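Local coordinates for protein UDP-N-acetylglucosamine 2-epimerase (Listeria monocytogenes, PDB 3OT5) that probably interconverts UDP-N-acetylglucosamine and UDP-N-acetylmannosamine by inverting the configuration at C2 of the amino sugar, at residues A40-P45 against G198-D203; V47-K52 against A380-L385. All blocks are in the same frame, centred on the assembly; numbering follows the deposited sequence.

In the fold
Both contacts use helix 37-51, which follows the first strand of the seven-stranded parallel sheet; their centres lie 10 Å apart. Interaction 1, whose centre is about 7 Å from the centre of the chain, sets its first half against the start of helix 200-208 and is partly polar, with a threonine-to-carbonyl bond and a lysine directed to an acidic partner. Interaction 2, whose centre is about 17 Å from that of the chain, sets its second half against helix 380-392 and is apolar, with the exposed N382 at its border. Each is largely buried. They meet directly: D203 of interaction 1 probably accepts hydrogen bonds from A380 N and A381 N of interaction 2.

Interaction 1: residues A40-P45 against G198-D203; sequences AIKMAP and GNTAID
K42 and P45, on the helix after the first strand of this Rossmann-like domain, meet T200, A201 and D203 at the start of helix 200-208, which follows edge strand 194-196. The closest pairing of backbones is K42 with A201, whose CA atoms are 4.7 Å apart. The lysine side chain can be traced outward. Its CB lies 3.5 Å from T200 OG1. With chi1 at -68°, CG stands beside the backbone N and starts an extended chain that runs past the methyl of A201: K42 CG is 3.9 Å from A201 CB, and K42 CE is again 3.9 Å from it. Beyond the methyl, NZ forms a salt bridge with E145, so an apolar shaft carries the charge to a partner outside both segments. The backbone of K42 is held too, since T200 OG1 donates to K42 O; the modelled 2.4 Å between them is very short, and the exact length is doubtful. One turn on, the helix is kinked at P45, whose ring lies against the second helix. Its CB sits 3.6 Å from D203 CB, and its CG is 3.7 Å from T200 O. D203 OD1 accepts from A381 N and OD2 from A380 N. N199, modelled in two conformers, occupies the N-cap position of helix 200-208, and its ND2 bonds to E314 OE2. The cap is therefore doubtful in detail: in one conformer, N199 OD1 accepts from A201 N at 2.6 Å, nearly straight at 164°.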
loop_
_atom_site.group_PDB
_atom_site.type_symbol
_atom_site.label_atom_id
_atom_site.label_comp_id
_atom_site.label_asym_id
_atom_site.label_seq_id
_atom_site.Cartn_x
_atom_site.Cartn_y
_atom_site.Cartn_z
ATOM N N ALA A 40 6.389 3.324 6.124
ATOM C CA ALA A 40 6.162 3.186 7.562
ATOM C C ALA A 40 4.938 2.313 7.848
ATOM O O ALA A 40 4.963 1.439 8.700
ATOM C CB ALA A 40 5.999 4.552 8.192
ATOM N N ILE A 41 3.872 2.573 7.113
ATOM C CA ILE A 41 2.638 1.837 7.249
ATOM C C ILE A 41 2.781 0.384 6.818
ATOM O O ILE A 41 2.186 -0.495 7.436
ATOM C CB ILE A 41 1.507 2.536 6.444
ATOM C CG1 ILE A 41 1.147 3.850 7.138
ATOM C CG2 ILE A 41 0.271 1.649 6.347
ATOM C CD1 ILE A 41 0.108 4.677 6.410
ATOM N N LYS A 42 3.556 0.140 5.762
ATOM C CA LYS A 42 3.784 -1.210 5.250
ATOM C C LYS A 42 4.849 -1.984 6.032
ATOM O O LYS A 42 4.835 -3.202 6.002
ATOM C CB LYS A 42 4.183 -1.188 3.762
ATOM C CG LYS A 42 3.080 -0.754 2.799
ATOM C CD LYS A 42 3.533 -0.839 1.336
ATOM C CE LYS A 42 2.372 -0.581 0.377
ATOM N NZ LYS A 42 2.775 -0.576 -1.079
ATOM N N MET A 43 5.767 -1.291 6.704
ATOM C CA MET A 43 6.823 -1.953 7.486
ATOM C C MET A 43 6.447 -2.110 8.958
ATOM O O MET A 43 6.897 -3.059 9.605
ATOM C CB MET A 43 8.169 -1.215 7.374
ATOM C CG MET A 43 8.793 -1.276 5.984
ATOM S SD MET A 43 9.357 -2.912 5.477
ATOM C CE MET A 43 10.914 -3.028 6.343
ATOM N N ALA A 44 5.627 -1.198 9.477
ATOM C CA ALA A 44 5.186 -1.260 10.883
ATOM C C ALA A 44 4.665 -2.648 11.299
ATOM O O ALA A 44 5.110 -3.181 12.308
ATOM C CB ALA A 44 4.128 -0.199 11.166
ATOM N N PRO A 45 3.738 -3.245 10.513
ATOM C CA PRO A 45 3.198 -4.555 10.863
ATOM C C PRO A 45 4.281 -5.611 11.025
ATOM O O PRO A 45 4.184 -6.485 11.881
ATOM C CB PRO A 45 2.306 -4.904 9.660
ATOM C CG PRO A 45 2.013 -3.663 9.023
ATOM C CD PRO A 45 3.224 -2.797 9.218
ATOM N N GLY A 198 2.232 -12.044 0.331
ATOM C CA GLY A 198 1.091 -11.124 0.314
ATOM C C GLY A 198 1.683 -9.751 0.614
ATOM O O GLY A 198 2.893 -9.617 0.821
ATOM N N ASN A 199 0.816 -8.749 0.675
ATOM C CA ASN A 199 1.199 -7.366 0.929
ATOM C C ASN A 199 1.033 -6.958 2.396
ATOM O O ASN A 199 -0.065 -7.076 2.940
ATOM C CB ASN A 199 0.320 -6.464 0.051
ATOM C CG ASN A 199 0.580 -4.987 0.269
ATOM O OD1 ASN A 199 1.350 -4.597 1.153
ATOM N ND2 ASN A 199 -0.071 -4.153 -0.533
ATOM N N THR A 200 2.103 -6.481 3.043
ATOM C CA THR A 200 1.988 -6.042 4.454
ATOM C C THR A 200 1.000 -4.877 4.697
ATOM O O THR A 200 0.544 -4.671 5.822
ATOM C CB THR A 200 3.360 -5.697 5.079
ATOM O OG1 THR A 200 4.017 -4.689 4.303
ATOM C CG2 THR A 200 4.256 -6.950 5.159
ATOM N N ALA A 201 0.670 -4.133 3.644
ATOM C CA ALA A 201 -0.277 -3.016 3.741
ATOM C C ALA A 201 -1.617 -3.501 4.272
ATOM O O ALA A 201 -2.306 -2.781 4.987
ATOM C CB ALA A 201 -0.462 -2.341 2.380
ATOM N N ILE A 202 -1.974 -4.730 3.927
ATOM C CA ILE A 202 -3.216 -5.312 4.387
ATOM C C ILE A 202 -3.065 -5.621 5.882
ATOM O O ILE A 202 -3.993 -5.368 6.648
ATOM C CB ILE A 202 -3.583 -6.537 3.545
ATOM C CG1 ILE A 202 -3.737 -6.106 2.073
ATOM C CG2 ILE A 202 -4.853 -7.177 4.063
ATOM C CD1 ILE A 202 -3.885 -7.243 1.081
ATOM N N ASP A 203 -1.890 -6.120 6.310
ATOM C CA ASP A 203 -1.661 -6.393 7.740
ATOM C C ASP A 203 -1.859 -5.089 8.522
ATOM O O ASP A 203 -2.382 -5.084 9.638
ATOM C CB ASP A 203 -0.236 -6.904 8.067
ATOM C CG ASP A 203 0.146 -8.189 7.340
ATOM O OD1 ASP A 203 0.968 -8.947 7.910
ATOM O OD2 ASP A 203 -0.348 -8.463 6.225
#

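Interaction 2: residues V47-K52 against A380-L385; sequences VLALEK and AANRIL
A crossed helix-helix interface outside the first parallel sheet brings A49 and L50 of helix 37-51 against A381 and L385 of helix 380-392. The two short axes approach to 9.1 Å and cross at -58°, and small residues sit where the chains come nearest: A49 and A381 have CA atoms 6.2 Å apart. Both methyls point across the interface, with A49 CB 3.9 Å from A381 CB. One turn further along the second helix, L385 reaches over the first. Its chi1 of -66° sets CG beside the backbone N, on the side of A49. L385 CG lies 3.9 Å from A49 CB, so this alanine methyl meets both A381 and L385. The side chains of L385 and L50 lie next to each other at an oblique angle, but the terminal methyls of L385 are modelled closer to A49 and L50 than carbons can sit, so the details of their fit are doubtful. L50 also touches V30 and S32 of strand 28-34 and F57 and S59 of strand 57-63, linking this interface to the sheet beneath. At the exposed edge, N382 ND2 stands 4.5 Å from A49 CB, and a bound PEG, probably from the crystallisation liquor, lies near its side chain. A C-terminal helix returning to pack on the N-terminal Rossmann-like domain is typical of the GT-B-like fold shared by UDP-N-acetylglucosamine 2-epimerases.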
loop_
_atom_site.group_PDB
_atom_site.type_symbol
_atom_site.label_atom_id
_atom_site.label_comp_id
_atom_site.label_asym_id
_atom_site.label_seq_id
_atom_site.Cartn_x
_atom_site.Cartn_y
_atom_site.Cartn_z
ATOM N N VAL A 47 7.380 -4.934 11.853
ATOM C CA VAL A 47 8.077 -4.606 13.088
ATOM C C VAL A 47 7.266 -5.157 14.270
ATOM O O VAL A 47 7.838 -5.764 15.183
ATOM C CB VAL A 47 8.327 -3.101 13.240
ATOM C CG1 VAL A 47 8.917 -2.791 14.611
ATOM C CG2 VAL A 47 9.246 -2.615 12.127
ATOM N N LEU A 48 5.946 -4.956 14.251
ATOM C CA LEU A 48 5.085 -5.501 15.306
ATOM C C LEU A 48 5.275 -7.002 15.434
ATOM O O LEU A 48 5.444 -7.504 16.543
ATOM C CB LEU A 48 3.597 -5.232 15.059
ATOM C CG LEU A 48 3.047 -3.828 15.247
ATOM C CD1 LEU A 48 1.522 -3.851 15.077
ATOM C CD2 LEU A 48 3.427 -3.307 16.619
ATOM N N ALA A 49 5.216 -7.713 14.307
ATOM C CA ALA A 49 5.396 -9.169 14.290
ATOM C C ALA A 49 6.721 -9.583 14.954
ATOM O O ALA A 49 6.772 -10.562 15.710
ATOM C CB ALA A 49 5.333 -9.692 12.877
ATOM N N LEU A 50 7.788 -8.850 14.653
ATOM C CA LEU A 50 9.098 -9.110 15.251
ATOM C C LEU A 50 9.035 -8.883 16.751
ATOM O O LEU A 50 9.616 -9.640 17.528
ATOM C CB LEU A 50 10.162 -8.194 14.655
ATOM C CG LEU A 50 10.596 -8.477 13.222
ATOM C CD1 LEU A 50 11.332 -7.273 12.610
ATOM C CD2 LEU A 50 11.457 -9.737 13.197
ATOM N N GLU A 51 8.329 -7.833 17.157
ATOM C CA GLU A 51 8.200 -7.523 18.563
ATOM C C GLU A 51 7.287 -8.511 19.322
ATOM O O GLU A 51 7.319 -8.555 20.544
ATOM C CB GLU A 51 7.765 -6.080 18.747
ATOM C CG GLU A 51 8.823 -5.113 18.261
ATOM C CD GLU A 51 8.436 -3.677 18.453
ATOM O OE1 GLU A 51 7.368 -3.426 19.049
ATOM O OE2 GLU A 51 9.206 -2.799 18.009
ATOM N N LYS A 52 6.496 -9.304 18.602
ATOM C CA LYS A 52 5.646 -10.314 19.240
ATOM C C LYS A 52 6.471 -11.556 19.566
ATOM O O LYS A 52 6.022 -12.427 20.312
ATOM C CB LYS A 52 4.485 -10.749 18.343
ATOM C CG LYS A 52 3.490 -9.674 17.982
ATOM C CD LYS A 52 2.374 -10.251 17.102
ATOM C CE LYS A 52 1.527 -9.134 16.449
ATOM N NZ LYS A 52 0.870 -8.222 17.436
ATOM N N ALA A 380 0.937 -11.223 5.982
ATOM C CA ALA A 380 2.183 -11.224 5.229
ATOM C C ALA A 380 3.368 -11.136 6.190
ATOM O O ALA A 380 4.385 -11.776 5.972
ATOM C CB ALA A 380 2.206 -10.072 4.244
ATOM N N ALA A 381 3.214 -10.369 7.265
ATOM C CA ALA A 381 4.273 -10.196 8.256
ATOM C C ALA A 381 4.695 -11.528 8.880
ATOM O O ALA A 381 5.878 -11.810 9.024
ATOM C CB ALA A 381 3.830 -9.212 9.347
ATOM N N ASN A 382 3.709 -12.347 9.232
ATOM C CA ASN A 382 3.959 -13.640 9.849
ATOM C C ASN A 382 4.717 -14.547 8.905
ATOM O O ASN A 382 5.656 -15.226 9.315
ATOM C CB ASN A 382 2.639 -14.262 10.285
ATOM C CG ASN A 382 1.916 -13.402 11.284
ATOM O OD1 ASN A 382 0.839 -12.890 10.999
ATOM N ND2 ASN A 382 2.557 -13.145 12.423
ATOM N N ARG A 383 4.317 -14.555 7.638
ATOM C CA ARG A 383 5.016 -15.353 6.632
ATOM C C ARG A 383 6.436 -14.813 6.448
ATOM O O ARG A 383 7.379 -15.573 6.315
ATOM C CB ARG A 383 4.263 -15.353 5.301
ATOM C CG ARG A 383 2.864 -16.018 5.373
ATOM C CD ARG A 383 2.214 -16.129 4.004
ATOM N NE ARG A 383 0.862 -16.676 4.109
ATOM C CZ ARG A 383 -0.237 -15.946 4.288
ATOM N NH1 ARG A 383 -0.173 -14.629 4.364
ATOM N NH2 ARG A 383 -1.406 -16.536 4.377
ATOM N N ILE A 384 6.595 -13.496 6.461
ATOM C CA ILE A 384 7.935 -12.921 6.307
ATOM C C ILE A 384 8.833 -13.403 7.459
ATOM O O ILE A 384 9.928 -13.900 7.217
ATOM C CB ILE A 384 7.908 -11.377 6.208
ATOM C CG1 ILE A 384 7.238 -10.941 4.905
ATOM C CG2 ILE A 384 9.340 -10.778 6.255
ATOM C CD1 ILE A 384 7.037 -9.420 4.787
ATOM N N LEU A 385 8.353 -13.289 8.698
ATOM C CA LEU A 385 9.140 -13.708 9.857
ATOM C C LEU A 385 9.458 -15.193 9.819
ATOM O O LEU A 385 10.588 -15.580 10.084
ATOM C CB LEU A 385 8.464 -13.352 11.184
ATOM C CG LEU A 385 8.316 -11.859 11.496
ATOM C CD1 LEU A 385 7.812 -11.687 12.937
ATOM C CD2 LEU A 385 9.644 -11.124 11.309
#